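Local coordinates for uncharacterized protein YobA (Bacillus subtilis subsp. subtilis str. 168, PDB 4QY7) that is of unknown function but adopts a compact OB-fold of the DUF3221 family and is made with a signal sequence, consistent with export from the cytoplasm, at residues 21-26 with 70-75. Sequence-based numbering, arbitrary orientation.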
ATOM      1  N   ALA A  21       1.294  -3.000  -5.028  1.00 15.78           N
ATOM      2  CA  ALA A  21      -0.067  -2.859  -4.546  1.00 14.65           C
ATOM      3  C   ALA A  21      -0.325  -1.381  -4.332  1.00 15.84           C
ATOM      4  O   ALA A  21       0.598  -0.635  -4.000  1.00 15.85           O
ATOM      5  CB  ALA A  21      -0.313  -3.661  -3.271  1.00 15.80           C
ATOM      6  N   ILE A  22      -1.555  -0.939  -4.552  1.00 14.22           N
ATOM      7  CA  ILE A  22      -1.963   0.437  -4.295  1.00 14.98           C
ATOM      8  C   ILE A  22      -2.778   0.417  -3.034  1.00 15.60           C
ATOM      9  O   ILE A  22      -3.764  -0.330  -2.969  1.00 15.50           O
ATOM     10  CB  ILE A  22      -2.778   1.020  -5.468  1.00 18.86           C
ATOM     11  CG1 ILE A  22      -1.912   0.943  -6.758  1.00 21.29           C
ATOM     12  CG2 ILE A  22      -3.281   2.471  -5.141  1.00 19.35           C
ATOM     13  CD1 ILE A  22      -2.173   1.923  -7.837  1.00 37.79           C
ATOM     14  N   LEU A  23      -2.351   1.194  -2.029  1.00 13.18           N
ATOM     15  CA  LEU A  23      -3.045   1.270  -0.752  1.00 12.59           C
ATOM     16  C   LEU A  23      -3.727   2.593  -0.579  1.00 16.41           C
ATOM     17  O   LEU A  23      -3.130   3.630  -0.879  1.00 16.16           O
ATOM     18  CB  LEU A  23      -2.069   1.110   0.416  1.00 12.94           C
ATOM     19  CG  LEU A  23      -1.104  -0.035   0.368  1.00 18.83           C
ATOM     20  CD1 LEU A  23      -0.309  -0.102   1.673  1.00 19.77           C
ATOM     21  CD2 LEU A  23      -1.814  -1.344   0.099  1.00 19.75           C
ATOM     22  N   ILE A  24      -4.938   2.571  -0.015  1.00 15.95           N
ATOM     23  CA  ILE A  24      -5.656   3.791   0.360  1.00 16.62           C
ATOM     24  C   ILE A  24      -5.432   3.979   1.840  1.00 19.34           C
ATOM     25  O   ILE A  24      -5.649   3.049   2.613  1.00 18.24           O
ATOM     26  CB  ILE A  24      -7.149   3.683  -0.000  1.00 18.52           C
ATOM     27  CG1 ILE A  24      -7.304   3.601  -1.525  1.00 18.60           C
ATOM     28  CG2 ILE A  24      -7.948   4.852   0.625  1.00 21.68           C
ATOM     29  CD1 ILE A  24      -6.591   4.637  -2.344  1.00 29.87           C
ATOM     30  N   THR A  25      -5.060   5.183   2.247  1.00 16.68           N
ATOM     31  CA  THR A  25      -4.727   5.496   3.653  1.00 19.60           C
ATOM     32  C   THR A  25      -5.648   6.519   4.302  1.00 32.34           C
ATOM     33  O   THR A  25      -5.233   7.197   5.241  1.00 34.51           O
ATOM     34  CB  THR A  25      -3.303   6.002   3.701  1.00 24.77           C
ATOM     35  OG1 THR A  25      -3.246   7.223   2.945  1.00 23.39           O
ATOM     36  CG2 THR A  25      -2.334   4.986   3.144  1.00 20.50           C
ATOM     37  N   ASP A  26      -6.890   6.608   3.859  1.00 33.29           N
ATOM     38  CA  ASP A  26      -7.888   7.453   4.531  1.00 36.70           C
ATOM     39  C   ASP A  26      -8.311   6.716   5.836  1.00 45.68           C
ATOM     40  O   ASP A  26      -8.014   5.526   5.978  1.00 45.70           O
ATOM     41  CB  ASP A  26      -9.088   7.713   3.597  1.00 39.59           C
ATOM     42  N   ILE A  70      -3.832  -3.639   5.763  1.00 13.65           N
ATOM     43  CA  ILE A  70      -2.502  -4.127   6.123  1.00 13.08           C
ATOM     44  C   ILE A  70      -1.644  -3.047   6.739  1.00 14.98           C
ATOM     45  O   ILE A  70      -1.878  -1.844   6.539  1.00 13.42           O
ATOM     46  CB  ILE A  70      -1.762  -4.692   4.858  1.00 15.62           C
ATOM     47  CG1 ILE A  70      -1.423  -3.557   3.843  1.00 15.70           C
ATOM     48  CG2 ILE A  70      -2.612  -5.782   4.152  1.00 16.26           C
ATOM     49  CD1 ILE A  70      -0.621  -4.055   2.614  1.00 15.97           C
ATOM     50  N   LYS A  71      -0.621  -3.502   7.446  1.00 13.12           N
ATOM     51  CA  LYS A  71       0.474  -2.666   7.923  1.00 12.27           C
ATOM     52  C   LYS A  71       1.689  -3.064   7.115  1.00 16.16           C
ATOM     53  O   LYS A  71       1.969  -4.260   7.012  1.00 15.64           O
ATOM     54  CB  LYS A  71       0.723  -2.893   9.402  1.00 13.70           C
ATOM     55  CG  LYS A  71       1.735  -1.912   9.985  1.00 18.33           C
ATOM     56  CD  LYS A  71       1.664  -1.991  11.513  1.00 23.21           C
ATOM     57  CE  LYS A  71       2.575  -1.040  12.204  1.00 34.39           C
ATOM     58  NZ  LYS A  71       2.576  -1.296  13.677  1.00 38.37           N
ATOM     59  N   VAL A  72       2.430  -2.100   6.556  1.00 13.57           N
ATOM     60  CA  VAL A  72       3.642  -2.407   5.785  1.00 13.68           C
ATOM     61  C   VAL A  72       4.823  -1.790   6.480  1.00 16.29           C
ATOM     62  O   VAL A  72       4.644  -0.737   7.144  1.00 14.91           O
ATOM     63  CB  VAL A  72       3.558  -1.924   4.316  1.00 14.87           C
ATOM     64  CG1 VAL A  72       2.383  -2.606   3.594  1.00 14.34           C
ATOM     65  CG2 VAL A  72       3.430  -0.392   4.227  1.00 15.28           C
ATOM     66  N   TRP A  73       6.014  -2.388   6.278  1.00 14.96           N
ATOM     67  CA  TRP A  73       7.274  -1.890   6.839  0.50 15.63           C
ATOM     68  C   TRP A  73       8.244  -1.610   5.731  1.00 18.58           C
ATOM     69  O   TRP A  73       8.318  -2.382   4.760  1.00 18.84           O
ATOM     70  CB  TRP A  73       7.908  -2.871   7.824  0.50 15.82           C
ATOM     71  CG  TRP A  73       7.242  -2.876   9.153  0.50 17.15           C
ATOM     72  CD1 TRP A  73       7.595  -2.150  10.253  0.50 20.58           C
ATOM     73  CD2 TRP A  73       6.085  -3.618   9.513  0.50 16.65           C
ATOM     74  NE1 TRP A  73       6.721  -2.402  11.282  0.50 20.43           N
ATOM     75  CE2 TRP A  73       5.799  -3.321  10.864  0.50 21.16           C
ATOM     76  CE3 TRP A  73       5.270  -4.536   8.835  0.50 17.31           C
ATOM     77  CZ2 TRP A  73       4.727  -3.899  11.541  0.50 20.76           C
ATOM     78  CZ3 TRP A  73       4.197  -5.093   9.502  0.50 19.51           C
ATOM     79  CH2 TRP A  73       3.941  -4.786  10.843  0.50 20.95           C
ATOM     80  N   PHE A  74       8.983  -0.481   5.844  1.00 16.06           N
ATOM     81  CA  PHE A  74       9.899  -0.081   4.784  1.00 16.12           C
ATOM     82  C   PHE A  74      10.966   0.846   5.331  1.00 20.35           C
ATOM     83  O   PHE A  74      10.776   1.414   6.406  1.00 21.24           O
ATOM     84  CB  PHE A  74       9.110   0.635   3.659  1.00 16.94           C
ATOM     85  CG  PHE A  74       8.335   1.838   4.147  1.00 16.70           C
ATOM     86  CD1 PHE A  74       7.041   1.705   4.651  1.00 17.07           C
ATOM     87  CD2 PHE A  74       8.871   3.119   4.053  1.00 17.98           C
ATOM     88  CE1 PHE A  74       6.362   2.810   5.171  1.00 18.52           C
ATOM     89  CE2 PHE A  74       8.181   4.217   4.554  1.00 18.47           C
ATOM     90  CZ  PHE A  74       6.911   4.062   5.075  1.00 17.42           C
ATOM     91  N   HIS A  75      12.074   1.003   4.618  1.00 20.40           N
ATOM     92  CA  HIS A  75      13.134   1.895   5.096  1.00 22.04           C
ATOM     93  C   HIS A  75      12.807   3.362   4.784  1.00 26.17           C
ATOM     94  O   HIS A  75      12.866   4.213   5.684  1.00 26.32           O
ATOM     95  CB  HIS A  75      14.479   1.509   4.487  1.00 24.21           C
ATOM     96  CG  HIS A  75      14.918   0.154   4.927  1.00 29.37           C
ATOM     97  ND1 HIS A  75      15.275  -0.100   6.253  1.00 32.86           N
ATOM     98  CD2 HIS A  75      14.972  -1.002   4.232  1.00 32.26           C
ATOM     99  CE1 HIS A  75      15.559  -1.390   6.304  1.00 32.87           C
ATOM    100  NE2 HIS A  75      15.402  -1.973   5.109  1.00 32.91           N
TER
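Leu23 faces Ile70 and Val72 over the inner face of the sheet, and the backbones stay well apart: the closest pair of alpha carbons, Leu23 CA and Ile70 CA, is 8.8 Å apart. The touching residues lie on strands 20-24 and 69-74, which are not neighbours; strand 7-16 runs between them in the strand order and is antiparallel to both. With that separation, side chains alone make the contact, and it buries a modest 106 Å² in total.

Leu23 supplies one side of it, its CB directed at the other segment. With CG anti to the carbonyl carbon (chi1 -49°), the isobutyl group reaches forward and presents both methyls. CD2 lies 3.9 Å from Ile70 CD1, and CD1 of the same leucine is 4.1 Å from that methyl, which therefore meets the forked end of Leu23 as a whole. The two side chains cross nearly perpendicularly. The CB of Ile70 points to the flank of the contact, yet its end turns inward: CG1 sits between the backbone N and the carbonyl carbon (chi1 68°), and the extended chi2 of 177° carries CD1 to the leucine.

Val72, two residues farther along the strand, adds a second apolar touch through one branch, CG1 standing 4.1 Å from Leu23 CD1. Here the side chains pass in opposite directions. All three touching residues are buried, and the centre of the contact lies about 3 Å from the centre of the chain. Leu64, from a loop, and Leu92 also touch Ile70, and Tyr90 touches Val72; Leu92 and Tyr90 tie the cluster to strand 89-92. Such aliphatic packing over the inner face of a strongly curved sheet, bridging strands on either side of strand 7-16, is characteristic of the hydrophobic core of an OB-fold barrel.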